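Local atomic coordinates of secreted protein ASP-2 (Necator americanus, PDB entry 1U53), a protein that is a secreted CAP-superfamily (PR-1-like) protein of a human hookworm, studied as a vaccine antigen, whose biochemical role is not firmly established. Residues 36-40 with 112-118; 83-87 with 133-138. All coordinates share one frame. Residue numbers count along the deposited sequence, not the author numbering.

Contact 1 (36-40 with 112-118); sequences AKDGA and LAEKGVG
D38 lays its side chain across the end of helix 111-115, with its CG 3.5 Å from L112 CD1, and reaches on to the turn that follows. The t rotamer at chi1 lets the carboxylate take two successive amides: V117 N donates to D38 OD1 at 2.9 Å and G118 N to D38 OD2 at 2.9 Å. D38 OD1 also accepts from A40 N (2.9 Å), closing an Asx turn that bends 38-40 back over G116. Water 1 donates to D38 OD2 (2.8 Å) and G118 O (2.7 Å). The helix stops at G116, whose phi/psi of 87/142 calls for glycine. L112 O accepts a weak bond from G116 N (3.0 Å) and a nearly straight one from G39 N (2.9 Å, 169°), so the loop following helix 14-32 is hydrogen-bonded to the last turn of a short helix in this CAP domain. G39 and G116 lie in register, CA to CA 3.9 Å. A side chain on G39 would strike A113 O, and one on G116 would strike A40 N. L112 (chi1 t, chi2 p) sets CD2 3.8 Å from A36 CB and CG 3.3 Å from K37 O. K37 NZ folds back to D38 O (2.9 Å) and also bonds to G42 O.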
ATOM      1  N   ALA A  36      -6.056  -2.880 -14.270  1.00 13.80           N
ATOM      2  CA  ALA A  36      -4.711  -2.297 -14.098  1.00 12.54           C
ATOM      3  C   ALA A  36      -3.687  -2.800 -15.081  1.00 14.17           C
ATOM      4  O   ALA A  36      -3.388  -4.011 -15.096  1.00 12.59           O
ATOM      5  CB  ALA A  36      -4.184  -2.566 -12.642  1.00 11.12           C
ATOM      6  N   LYS A  37      -3.105  -1.896 -15.881  1.00 13.70           N
ATOM      7  CA  LYS A  37      -2.095  -2.302 -16.864  1.00 14.73           C
ATOM      8  C   LYS A  37      -0.864  -2.882 -16.200  1.00 15.01           C
ATOM      9  O   LYS A  37      -0.366  -2.345 -15.200  1.00 14.66           O
ATOM     10  CB  LYS A  37      -1.699  -1.104 -17.738  1.00 19.08           C
ATOM     11  CG  LYS A  37      -0.862  -1.530 -18.940  1.00 21.83           C
ATOM     12  CD  LYS A  37      -1.687  -2.469 -19.838  1.00 25.17           C
ATOM     13  CE  LYS A  37      -0.919  -2.955 -21.086  1.00 23.96           C
ATOM     14  NZ  LYS A  37       0.198  -3.896 -20.819  1.00 27.03           N
ATOM     15  N   ASP A  38      -0.342  -3.979 -16.761  1.00 13.94           N
ATOM     16  CA  ASP A  38       0.837  -4.621 -16.223  1.00 14.86           C
ATOM     17  C   ASP A  38       1.947  -4.485 -17.281  1.00 14.27           C
ATOM     18  O   ASP A  38       1.707  -4.758 -18.478  1.00 14.88           O
ATOM     19  CB  ASP A  38       0.462  -6.097 -16.001  1.00 14.63           C
ATOM     20  CG  ASP A  38       1.543  -6.913 -15.324  1.00 14.33           C
ATOM     21  OD1 ASP A  38       2.733  -6.567 -15.419  1.00 14.63           O
ATOM     22  OD2 ASP A  38       1.179  -7.942 -14.714  1.00 14.26           O
ATOM     23  N   GLY A  39       3.122  -3.991 -16.877  1.00 13.32           N
ATOM     24  CA  GLY A  39       4.248  -3.848 -17.828  1.00 15.07           C
ATOM     25  C   GLY A  39       4.717  -5.167 -18.417  1.00 15.75           C
ATOM     26  O   GLY A  39       5.406  -5.146 -19.457  1.00 19.05           O
ATOM     27  N   ALA A  40       4.344  -6.297 -17.790  1.00 15.34           N
ATOM     28  CA  ALA A  40       4.666  -7.641 -18.341  1.00 17.66           C
ATOM     29  C   ALA A  40       3.797  -7.981 -19.539  1.00 16.89           C
ATOM     30  O   ALA A  40       4.084  -8.975 -20.250  1.00 19.34           O
ATOM     31  CB  ALA A  40       4.525  -8.721 -17.274  1.00 18.86           C
ATOM     32  N   LEU A 112       3.950  -1.692 -11.064  1.00 11.68           N
ATOM     33  CA  LEU A 112       3.267  -2.712 -11.879  1.00 10.96           C
ATOM     34  C   LEU A 112       3.394  -2.340 -13.363  1.00 11.78           C
ATOM     35  O   LEU A 112       3.819  -3.171 -14.163  1.00 12.90           O
ATOM     36  CB  LEU A 112       1.775  -2.783 -11.489  1.00 11.17           C
ATOM     37  CG  LEU A 112       0.882  -3.657 -12.400  1.00 12.88           C
ATOM     38  CD1 LEU A 112       1.321  -5.136 -12.373  1.00 12.03           C
ATOM     39  CD2 LEU A 112      -0.598  -3.454 -11.970  1.00 11.60           C
ATOM     40  N   ALA A 113       3.060  -1.109 -13.711  1.00 13.97           N
ATOM     41  CA  ALA A 113       3.131  -0.685 -15.125  1.00 14.23           C
ATOM     42  C   ALA A 113       4.553  -0.538 -15.646  1.00 16.76           C
ATOM     43  O   ALA A 113       4.819  -0.850 -16.823  1.00 17.24           O
ATOM     44  CB  ALA A 113       2.392   0.620 -15.333  1.00 15.03           C
ATOM     45  N   GLU A 114       5.457  -0.028 -14.820  1.00 16.30           N
ATOM     46  CA  GLU A 114       6.842   0.163 -15.294  1.00 17.65           C
ATOM     47  C   GLU A 114       7.724  -1.062 -15.347  1.00 18.42           C
ATOM     48  O   GLU A 114       8.470  -1.243 -16.348  1.00 20.63           O
ATOM     49  CB  GLU A 114       7.555   1.227 -14.466  1.00 19.70           C
ATOM     50  CG  GLU A 114       8.923   1.598 -15.092  1.00 22.70           C
ATOM     51  CD  GLU A 114       9.794   2.468 -14.195  1.00 24.54           C
ATOM     52  OE1 GLU A 114       9.308   2.948 -13.144  1.00 26.65           O
ATOM     53  OE2 GLU A 114      10.990   2.677 -14.558  1.00 28.90           O
ATOM     54  N   LYS A 115       7.716  -1.862 -14.279  1.00 14.27           N
ATOM     55  CA  LYS A 115       8.582  -3.036 -14.155  1.00 14.58           C
ATOM     56  C   LYS A 115       7.893  -4.327 -14.593  1.00 15.24           C
ATOM     57  O   LYS A 115       8.584  -5.267 -15.028  1.00 19.28           O
ATOM     58  CB  LYS A 115       9.106  -3.203 -12.730  1.00 14.83           C
ATOM     59  CG  LYS A 115       9.816  -1.902 -12.219  1.00 17.66           C
ATOM     60  CD  LYS A 115      10.819  -1.379 -13.211  1.00 23.73           C
ATOM     61  CE  LYS A 115      11.877  -0.492 -12.525  1.00 26.81           C
ATOM     62  NZ  LYS A 115      12.751   0.192 -13.543  1.00 30.22           N
ATOM     63  N   GLY A 116       6.564  -4.431 -14.429  1.00 13.24           N
ATOM     64  CA  GLY A 116       5.861  -5.656 -14.794  1.00 14.93           C
ATOM     65  C   GLY A 116       5.848  -6.680 -13.667  1.00 15.35           C
ATOM     66  O   GLY A 116       6.831  -6.824 -12.917  1.00 15.61           O
ATOM     67  N   VAL A 117       4.727  -7.382 -13.515  1.00 13.30           N
ATOM     68  CA  VAL A 117       4.660  -8.461 -12.553  1.00 13.07           C
ATOM     69  C   VAL A 117       4.356  -9.772 -13.289  1.00 14.25           C
ATOM     70  O   VAL A 117       5.108 -10.756 -13.167  1.00 16.60           O
ATOM     71  CB  VAL A 117       3.541  -8.170 -11.543  1.00 13.91           C
ATOM     72  CG1 VAL A 117       3.221  -9.397 -10.721  1.00 14.26           C
ATOM     73  CG2 VAL A 117       3.988  -6.989 -10.650  1.00 13.23           C
ATOM     74  N   GLY A 118       3.279  -9.767 -14.065  1.00 15.24           N
ATOM     75  CA  GLY A 118       2.891 -10.995 -14.803  1.00 13.16           C
ATOM     76  C   GLY A 118       1.754 -11.752 -14.182  1.00 14.20           C
ATOM     77  O   GLY A 118       1.173 -11.323 -13.161  1.00 13.39           O
TER
HETATM   78  O   HOH W   1       0.106  -8.944 -12.372  1.00 14.26           O

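Contact 2 (83-87 with 133-138); sequences LGENI and GHYTQM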
ATOM      1  N   LEU A  83       4.049  -5.877  10.939  1.00 14.89           N
ATOM      2  CA  LEU A  83       3.653  -4.921   9.866  1.00 12.26           C
ATOM      3  C   LEU A  83       4.603  -4.865   8.695  1.00 12.45           C
ATOM      4  O   LEU A  83       5.825  -5.024   8.865  1.00 12.87           O
ATOM      5  CB  LEU A  83       3.558  -3.502  10.421  1.00 13.04           C
ATOM      6  CG  LEU A  83       2.564  -3.371  11.555  1.00 12.03           C
ATOM      7  CD1 LEU A  83       2.719  -1.967  12.169  1.00 13.84           C
ATOM      8  CD2 LEU A  83       1.130  -3.594  11.072  1.00 13.84           C
ATOM      9  N   GLY A  84       4.055  -4.587   7.492  1.00 11.43           N
ATOM     10  CA  GLY A  84       4.883  -4.332   6.305  1.00 11.85           C
ATOM     11  C   GLY A  84       5.114  -2.823   6.208  1.00 11.18           C
ATOM     12  O   GLY A  84       4.611  -2.035   7.042  1.00 10.49           O
ATOM     13  N   GLU A  85       5.878  -2.401   5.200  1.00  9.96           N
ATOM     14  CA  GLU A  85       6.244  -0.992   5.163  1.00  9.52           C
ATOM     15  C   GLU A  85       6.666  -0.581   3.750  1.00 10.51           C
ATOM     16  O   GLU A  85       7.449  -1.318   3.075  1.00 10.75           O
ATOM     17  CB  GLU A  85       7.426  -0.753   6.084  1.00 10.67           C
ATOM     18  CG  GLU A  85       7.882   0.748   6.170  1.00  9.38           C
ATOM     19  CD  GLU A  85       9.035   0.858   7.150  1.00 11.83           C
ATOM     20  OE1 GLU A  85      10.159   0.401   6.801  1.00 12.65           O
ATOM     21  OE2 GLU A  85       8.796   1.294   8.304  1.00 12.69           O
ATOM     22  N   ASN A  86       6.177   0.588   3.312  1.00  9.79           N
ATOM     23  CA  ASN A  86       6.647   1.219   2.048  1.00  9.72           C
ATOM     24  C   ASN A  86       7.156   2.587   2.405  1.00  9.35           C
ATOM     25  O   ASN A  86       6.563   3.278   3.222  1.00  9.90           O
ATOM     26  CB  ASN A  86       5.483   1.432   1.087  1.00 10.44           C
ATOM     27  CG  ASN A  86       5.136   0.173   0.310  1.00 11.34           C
ATOM     28  OD1 ASN A  86       6.026  -0.671   0.111  1.00 14.10           O
ATOM     29  ND2 ASN A  86       3.911   0.087  -0.224  1.00 10.86           N
ATOM     30  N   ILE A  87       8.283   2.989   1.802  1.00  9.79           N
ATOM     31  CA  ILE A  87       8.796   4.333   2.111  1.00 10.32           C
ATOM     32  C   ILE A  87       8.977   5.143   0.815  1.00 10.30           C
ATOM     33  O   ILE A  87       9.101   4.565  -0.288  1.00 10.27           O
ATOM     34  CB  ILE A  87      10.132   4.290   2.901  1.00 11.66           C
ATOM     35  CG1 ILE A  87      11.235   3.619   2.083  1.00 13.17           C
ATOM     36  CG2 ILE A  87       9.905   3.632   4.265  1.00 12.08           C
ATOM     37  CD1 ILE A  87      12.598   3.610   2.827  1.00 12.57           C
ATOM     38  N   GLY A 133       8.210  -4.568  -5.083  1.00 13.98           N
ATOM     39  CA  GLY A 133       7.776  -4.875  -3.740  1.00 12.98           C
ATOM     40  C   GLY A 133       6.945  -3.791  -3.063  1.00 13.24           C
ATOM     41  O   GLY A 133       6.245  -4.055  -2.081  1.00 13.37           O
ATOM     42  N   HIS A 134       6.980  -2.573  -3.586  1.00 12.18           N
ATOM     43  CA  HIS A 134       6.086  -1.563  -3.005  1.00 12.24           C
ATOM     44  C   HIS A 134       4.671  -1.784  -3.541  1.00 11.22           C
ATOM     45  O   HIS A 134       3.701  -1.706  -2.801  1.00 10.25           O
ATOM     46  CB  HIS A 134       6.545  -0.137  -3.319  1.00 16.15           C
ATOM     47  CG  HIS A 134       7.940   0.164  -2.874  1.00 19.06           C
ATOM     48  ND1 HIS A 134       9.002   0.210  -3.757  1.00 21.70           N
ATOM     49  CD2 HIS A 134       8.450   0.440  -1.652  1.00 21.59           C
ATOM     50  CE1 HIS A 134      10.110   0.504  -3.089  1.00 22.84           C
ATOM     51  NE2 HIS A 134       9.803   0.632  -1.809  1.00 22.89           N
ATOM     52  N   TYR A 135       4.523  -2.001  -4.850  1.00 10.06           N
ATOM     53  CA  TYR A 135       3.235  -2.396  -5.411  1.00  9.48           C
ATOM     54  C   TYR A 135       2.630  -3.626  -4.760  1.00 10.57           C
ATOM     55  O   TYR A 135       1.440  -3.604  -4.387  1.00  9.78           O
ATOM     56  CB  TYR A 135       3.376  -2.615  -6.945  1.00 10.48           C
ATOM     57  CG  TYR A 135       2.208  -3.391  -7.534  1.00  9.37           C
ATOM     58  CD1 TYR A 135       0.997  -2.780  -7.766  1.00 10.53           C
ATOM     59  CD2 TYR A 135       2.320  -4.758  -7.796  1.00 10.54           C
ATOM     60  CE1 TYR A 135      -0.074  -3.479  -8.292  1.00  8.90           C
ATOM     61  CE2 TYR A 135       1.248  -5.470  -8.318  1.00 11.07           C
ATOM     62  CZ  TYR A 135       0.066  -4.825  -8.538  1.00 10.40           C
ATOM     63  OH  TYR A 135      -0.992  -5.518  -9.044  1.00 11.59           O
ATOM     64  N   THR A 136       3.417  -4.688  -4.615  1.00 11.07           N
ATOM     65  CA  THR A 136       2.839  -5.949  -4.117  1.00 11.76           C
ATOM     66  C   THR A 136       2.335  -5.767  -2.679  1.00 10.43           C
ATOM     67  O   THR A 136       1.380  -6.411  -2.265  1.00 10.88           O
ATOM     68  CB  THR A 136       3.847  -7.125  -4.190  1.00 11.37           C
ATOM     69  OG1 THR A 136       5.030  -6.774  -3.455  1.00 13.10           O
ATOM     70  CG2 THR A 136       4.217  -7.393  -5.606  1.00 10.52           C
ATOM     71  N   GLN A 137       2.992  -4.898  -1.896  1.00 11.90           N
ATOM     72  CA  GLN A 137       2.445  -4.623  -0.576  1.00 11.21           C
ATOM     73  C   GLN A 137       1.118  -3.822  -0.649  1.00 10.97           C
ATOM     74  O   GLN A 137       0.190  -4.079   0.100  1.00 11.80           O
ATOM     75  CB  GLN A 137       3.499  -3.959   0.339  1.00 11.64           C
ATOM     76  CG  GLN A 137       2.964  -3.574   1.709  1.00 11.10           C
ATOM     77  CD  GLN A 137       2.466  -4.775   2.568  1.00 12.61           C
ATOM     78  OE1 GLN A 137       1.261  -5.160   2.533  1.00 15.44           O
ATOM     79  NE2 GLN A 137       3.361  -5.313   3.388  1.00 11.44           N
ATOM     80  N   MET A 138       1.017  -2.871  -1.589  1.00  9.10           N
ATOM     81  CA  MET A 138      -0.206  -2.092  -1.646  1.00  9.67           C
ATOM     82  C   MET A 138      -1.394  -3.004  -1.958  1.00 11.33           C
ATOM     83  O   MET A 138      -2.492  -2.740  -1.487  1.00 12.24           O
ATOM     84  CB  MET A 138      -0.135  -1.032  -2.754  1.00 11.41           C
ATOM     85  CG  MET A 138       0.698   0.158  -2.339  1.00 10.56           C
ATOM     86  SD  MET A 138       0.681   1.452  -3.636  1.00 12.20           S
ATOM     87  CE  MET A 138      -0.969   2.128  -3.317  1.00 10.62           C
TER
HETATM   88  O   HOH W   2       6.856  -3.214   0.774  1.00 15.92           O
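The sequence GHYTQM of helix 133-138 belongs to a signature motif of the CAP family, and here it packs on edge strand 84-90, which carries the equally familiar GENI. The short axes approach to 8.6 Å at 129°, so the helix runs obliquely against the strand. At G133 the carbonyl faces water 2, which lies 3.0 Å from G133 O and 2.8 Å from N86 OD1, filling the gap between helix and strand. H134 sits nearest N86 (CA to CA 5.8 Å). In the plane of its ring, H134 CD2 lies 3.2 Å from N86 OD1, while ND1 is hydrogen-bonded to E111; this His/Glu pair probably corresponds to residues that line the central cavity in CAP relatives. Y135 and T136 do not touch the strand: Y135 has its CA-to-CB bond directed away, and its side chain touches V31 and V117, while T136 OG1 is bonded to N168. One turn on from H134, Q137 comes back toward the strand and packs against G84, with the CA atoms of the two residues 7.3 Å apart. M138 fits between W108 and helix 14-32, its CG 3.8 Å from N86 ND2. The same amide nitrogen also bonds to Y163 OH on the neighbouring strand, and its link to the helix is N86 ND2 to H134 O, 3.1 Å at 151°.

Overall arrangement
Contact 2 lies deep in the chain, its centre about 5 Å from the chain's centre, whereas contact 1 sits about 16 Å out; their own centres are about 16 Å apart. Their segments alternate along the chain. Y135 joins them: its CA-to-CB bond leaves helix 133-138 away from strand 84-90, and its ring end places Y135 OH 3.6 Å from L112 CD2 and Y135 CE2 3.9 Å from V117 CG2. A polar link runs alongside, since E111, immediately before 112-118, bonds to H134 ND1 and Y135 N. The helix that the 36-40 loop bonds to thus starts with the carboxylate that pairs with H134, probably in the cavity shared by CAP proteins.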